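Local coordinates for ABC transporter sugar binding protein (Xanthomonas axonopodis pv. citri, PDB 3UOR) that probably binds maltose or a related sugar in the periplasm and hands it to an ABC transporter for uptake into the cell, at residues D81-V86 and F308-H313; D101-M106 and S304-K309. All coordinates share one frame; numbering follows the deposited sequence.

Running from the N terminus, the chain leaves helix 67-79 through D81-V86, enters strand 86-90, passes helix 94-99 and turns through D101-M106 into helix 107-111. About two hundred residues later it returns along strand 303-307 and ends both contacts on one stretch, S304-H313. Interaction 1 closes a loop with 221 residues between its segments and interaction 2 one with 197, the second nesting within the first except for their shared residues F308 and K309. With centres about 9 Å apart, the contacts touch where D85 O packs on I307 CG2 at 3.7 Å. Together they tie two early loops to the end of strand 303-307.

Interaction 1. Residues D81-V86 and F308-H313; sequences DGLPDV and FKSSQH
The ring of F308 meets L83 and P84 from different directions, where the returning chain joins the alpha/beta sheet of a periplasmic solute-binding protein. Segment 81-86 leads from helix 67-79 into strand 86-90; segment 308-313 leaves strand 303-307, an antiparallel neighbour of 86-90, and runs to helix 314-324. L83 sends CD1 over one face of the ring, 4.0 Å from its centroid and 28° off the normal, which fits a CH-pi contact. Its side chain crosses that of F308 at nearly a right angle. P84 works at the rim of the ring: its carbonyl O lies near the ring plane beside CD1 of F308, while its CG packs on CE1 of F308 at 3.7 Å. The face is therefore met by a methyl and the edge by a carbonyl oxygen. The backbone adds one bond, F308 N to D85 O at 3.2 Å.

The segment then bends in a type I turn from F308 to S311, closed by S311 N to F308 O. This brings S311 up against D85, their CA atoms being nearest across the segments. With its OG anti to the backbone N (chi1 156°), S311 extends its hydroxyl to OD2 of D85 as a donor at 3.0 Å, on the anti side of the carboxylate and 25° out of its plane, and weakly accepts from H313 N. OD1 accepts from R33 N on strand 30-36, so the two carboxylate oxygens join the turn to a further strand. OD2 also lies at the edge of the ring of H313, the N-cap of helix 314-324, 4.0 Å from its CD2. At the exposed S310 a water donates to L83 O at 3.1 Å and lies a doubtfully short 2.5 Å from S310 OG.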
# COMPACT_ATOMS: atom_id res chain seq x y z
N ASP A 81 -4.87 -3.24 29.55
CA ASP A 81 -6.21 -2.67 29.51
C ASP A 81 -6.22 -1.14 29.29
O ASP A 81 -7.04 -0.43 29.87
CB ASP A 81 -6.96 -3.02 30.79
CG ASP A 81 -8.46 -2.93 30.63
OD1 ASP A 81 -9.18 -3.52 31.46
OD2 ASP A 81 -8.93 -2.27 29.67
N GLY A 82 -5.32 -0.65 28.44
CA GLY A 82 -5.20 0.78 28.21
C GLY A 82 -5.23 1.20 26.76
O GLY A 82 -4.54 2.15 26.36
N LEU A 83 -6.02 0.49 25.96
CA LEU A 83 -6.19 0.81 24.54
C LEU A 83 -6.99 2.09 24.35
O LEU A 83 -7.88 2.39 25.12
CB LEU A 83 -6.90 -0.34 23.82
CG LEU A 83 -6.22 -1.70 23.77
CD1 LEU A 83 -7.10 -2.69 23.03
CD2 LEU A 83 -4.84 -1.57 23.12
N PRO A 84 -6.67 2.85 23.29
CA PRO A 84 -7.44 4.05 23.00
C PRO A 84 -8.81 3.66 22.47
O PRO A 84 -9.07 2.48 22.27
CB PRO A 84 -6.62 4.73 21.91
CG PRO A 84 -5.95 3.59 21.21
CD PRO A 84 -5.66 2.57 22.26
N ASP A 85 -9.68 4.64 22.25
CA ASP A 85 -11.00 4.37 21.68
C ASP A 85 -10.90 4.18 20.18
O ASP A 85 -11.39 3.20 19.64
CB ASP A 85 -11.94 5.53 21.97
CG ASP A 85 -11.99 5.88 23.45
OD1 ASP A 85 -11.49 6.96 23.83
OD2 ASP A 85 -12.49 5.04 24.22
N VAL A 86 -10.27 5.14 19.52
CA VAL A 86 -10.08 5.06 18.09
C VAL A 86 -8.60 4.94 17.76
O VAL A 86 -7.74 5.50 18.45
CB VAL A 86 -10.71 6.27 17.39
CG1 VAL A 86 -10.48 6.21 15.88
CG2 VAL A 86 -12.20 6.32 17.72
N PHE A 308 -11.54 0.06 19.28
CA PHE A 308 -11.24 -1.07 20.15
C PHE A 308 -12.47 -1.41 20.99
O PHE A 308 -13.18 -0.52 21.47
CB PHE A 308 -10.04 -0.78 21.04
CG PHE A 308 -8.75 -0.76 20.28
CD1 PHE A 308 -8.03 0.41 20.13
CD2 PHE A 308 -8.26 -1.91 19.70
CE1 PHE A 308 -6.84 0.44 19.43
CE2 PHE A 308 -7.07 -1.90 18.99
CZ PHE A 308 -6.36 -0.72 18.85
N LYS A 309 -12.75 -2.70 21.15
CA LYS A 309 -14.01 -3.08 21.78
C LYS A 309 -14.03 -2.88 23.29
O LYS A 309 -15.08 -3.00 23.93
CB LYS A 309 -14.47 -4.49 21.36
CG LYS A 309 -13.69 -5.62 21.94
CD LYS A 309 -13.86 -6.86 21.08
CE LYS A 309 -15.29 -7.35 21.06
NZ LYS A 309 -15.40 -8.55 20.17
N SER A 310 -12.88 -2.52 23.87
CA SER A 310 -12.82 -2.13 25.28
C SER A 310 -13.21 -0.66 25.54
O SER A 310 -13.27 -0.22 26.68
CB SER A 310 -11.42 -2.40 25.85
OG SER A 310 -10.42 -1.68 25.14
N SER A 311 -13.47 0.09 24.47
CA SER A 311 -13.81 1.51 24.58
C SER A 311 -15.16 1.72 25.25
O SER A 311 -16.09 0.94 25.03
CB SER A 311 -13.85 2.13 23.18
OG SER A 311 -14.68 3.28 23.14
N GLN A 312 -15.28 2.79 26.04
CA GLN A 312 -16.55 3.13 26.70
C GLN A 312 -17.44 4.01 25.82
O GLN A 312 -18.66 4.00 25.95
CB GLN A 312 -16.29 3.86 28.02
CG GLN A 312 -15.20 3.26 28.89
CD GLN A 312 -15.53 1.86 29.39
OE1 GLN A 312 -16.69 1.46 29.41
NE2 GLN A 312 -14.50 1.12 29.78
N HIS A 313 -16.82 4.78 24.94
CA HIS A 313 -17.55 5.71 24.10
C HIS A 313 -17.46 5.28 22.65
O HIS A 313 -16.72 5.88 21.86
CB HIS A 313 -16.98 7.12 24.24
CG HIS A 313 -16.45 7.41 25.61
ND1 HIS A 313 -17.25 7.86 26.64
CD2 HIS A 313 -15.20 7.31 26.12
CE1 HIS A 313 -16.52 8.03 27.72
NE2 HIS A 313 -15.27 7.70 27.43
O HOH W 1 -10.49 0.75 24.82

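Interaction 2. Residues D101-M106 and S304-K309; sequences DTLEPM and SLVIFK
K309 sets CG between its backbone N and carbonyl carbon (chi1 73°) and bends again at chi3 (-64°), which carries NZ across to D101. The aspartate has CG anti to the backbone N, and the two side chains cross at about a right angle. NZ donates to OD1 of D101 at 2.8 Å, a salt bridge made on the syn side but 30° out of the carboxylate plane. D101, where the chain leaves helical geometry after helix 94-99, has positive phi and completes a Schellman motif.

Between the two segments L103 and F308 form a single beta bridge. E104 N gives its hydrogen to I307 O at 2.9 Å, nearly straight along the carbonyl bond, whereas K309 N reaches T102 O at 3.0 Å from above the carbonyl plane. That same T102 oxygen lies in plane at the edge of the F308 ring and receives a CA-H contact from F308. L103 directs CD2 into the angle between V306 CG2 and F308 CE2, 3.8 Å from each. Farther along, CE of M106 packs against CD1 of I307 at 3.9 Å, and a water joins E104 O to I307 N.

OE1 of E104 rests against CB of K309 but pairs with K314, standing 5.6 Å from K309 NZ. Attraction between E104 and K309 is therefore probably secondary to two separate ion pairs, D101 with K309 and E104 with K314.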
# COMPACT_ATOMS: atom_id res chain seq x y z
N ASP A 101 -9.27 -10.70 19.04
CA ASP A 101 -10.57 -10.23 19.52
C ASP A 101 -10.53 -8.86 20.23
O ASP A 101 -11.22 -8.65 21.22
CB ASP A 101 -11.24 -11.29 20.42
CG ASP A 101 -12.71 -10.97 20.71
OD1 ASP A 101 -13.42 -10.47 19.81
OD2 ASP A 101 -13.16 -11.24 21.86
N THR A 102 -9.75 -7.93 19.70
CA THR A 102 -9.71 -6.59 20.29
C THR A 102 -10.54 -5.58 19.50
O THR A 102 -10.69 -4.42 19.91
CB THR A 102 -8.27 -6.04 20.31
OG1 THR A 102 -7.80 -5.88 18.96
CG2 THR A 102 -7.35 -6.98 21.09
N LEU A 103 -11.06 -6.00 18.36
CA LEU A 103 -11.61 -5.01 17.44
C LEU A 103 -13.13 -5.08 17.40
O LEU A 103 -13.71 -6.16 17.28
CB LEU A 103 -11.05 -5.19 16.03
CG LEU A 103 -9.55 -5.01 15.80
CD1 LEU A 103 -9.22 -5.22 14.34
CD2 LEU A 103 -9.10 -3.63 16.27
N GLU A 104 -13.76 -3.91 17.47
CA GLU A 104 -15.21 -3.83 17.40
C GLU A 104 -15.68 -4.10 15.98
O GLU A 104 -15.20 -3.46 15.04
CB GLU A 104 -15.65 -2.43 17.81
CG GLU A 104 -17.14 -2.19 17.67
CD GLU A 104 -17.93 -2.78 18.83
OE1 GLU A 104 -17.31 -3.26 19.81
OE2 GLU A 104 -19.17 -2.73 18.77
N PRO A 105 -16.61 -5.05 15.80
CA PRO A 105 -17.19 -5.26 14.47
C PRO A 105 -17.81 -3.97 13.96
O PRO A 105 -18.55 -3.32 14.70
CB PRO A 105 -18.28 -6.30 14.71
CG PRO A 105 -17.85 -7.01 15.99
CD PRO A 105 -17.21 -5.94 16.82
N MET A 106 -17.53 -3.61 12.72
CA MET A 106 -17.91 -2.31 12.20
C MET A 106 -19.18 -2.33 11.37
O MET A 106 -19.75 -1.29 11.12
CB MET A 106 -16.78 -1.73 11.36
CG MET A 106 -15.60 -1.25 12.16
SD MET A 106 -16.04 0.21 13.10
CE MET A 106 -16.20 -0.55 14.66
N SER A 304 -6.34 1.78 8.14
CA SER A 304 -7.76 1.75 8.44
C SER A 304 -7.95 2.42 9.78
O SER A 304 -6.99 2.63 10.50
CB SER A 304 -8.25 0.31 8.59
OG SER A 304 -8.08 -0.41 7.38
N LEU A 305 -9.20 2.77 10.10
CA LEU A 305 -9.53 3.23 11.43
C LEU A 305 -10.35 2.15 12.09
O LEU A 305 -11.24 1.58 11.47
CB LEU A 305 -10.35 4.53 11.36
CG LEU A 305 -9.51 5.73 10.93
CD1 LEU A 305 -10.39 6.79 10.29
CD2 LEU A 305 -8.72 6.31 12.11
N VAL A 306 -10.06 1.87 13.36
CA VAL A 306 -10.80 0.87 14.13
C VAL A 306 -11.25 1.44 15.47
O VAL A 306 -10.70 2.43 15.96
CB VAL A 306 -9.92 -0.36 14.45
CG1 VAL A 306 -9.39 -0.98 13.19
CG2 VAL A 306 -8.78 0.05 15.36
N ILE A 307 -12.26 0.81 16.04
CA ILE A 307 -12.69 1.11 17.40
C ILE A 307 -12.32 -0.12 18.23
O ILE A 307 -12.69 -1.25 17.88
CB ILE A 307 -14.21 1.35 17.45
CG1 ILE A 307 -14.61 2.52 16.54
CG2 ILE A 307 -14.68 1.60 18.88
CD1 ILE A 307 -16.11 2.84 16.58
N PHE A 308 -11.54 0.06 19.28
CA PHE A 308 -11.24 -1.07 20.15
C PHE A 308 -12.47 -1.41 20.99
O PHE A 308 -13.18 -0.52 21.47
CB PHE A 308 -10.04 -0.78 21.04
CG PHE A 308 -8.75 -0.76 20.28
CD1 PHE A 308 -8.03 0.41 20.13
CD2 PHE A 308 -8.26 -1.91 19.70
CE1 PHE A 308 -6.84 0.44 19.43
CE2 PHE A 308 -7.07 -1.90 18.99
CZ PHE A 308 -6.36 -0.72 18.85
N LYS A 309 -12.75 -2.70 21.15
CA LYS A 309 -14.01 -3.08 21.78
C LYS A 309 -14.03 -2.88 23.29
O LYS A 309 -15.08 -3.00 23.93
CB LYS A 309 -14.47 -4.49 21.36
CG LYS A 309 -13.69 -5.62 21.94
CD LYS A 309 -13.86 -6.86 21.08
CE LYS A 309 -15.29 -7.35 21.06
NZ LYS A 309 -15.40 -8.55 20.17
O HOH W 2 -13.02 -1.81 14.52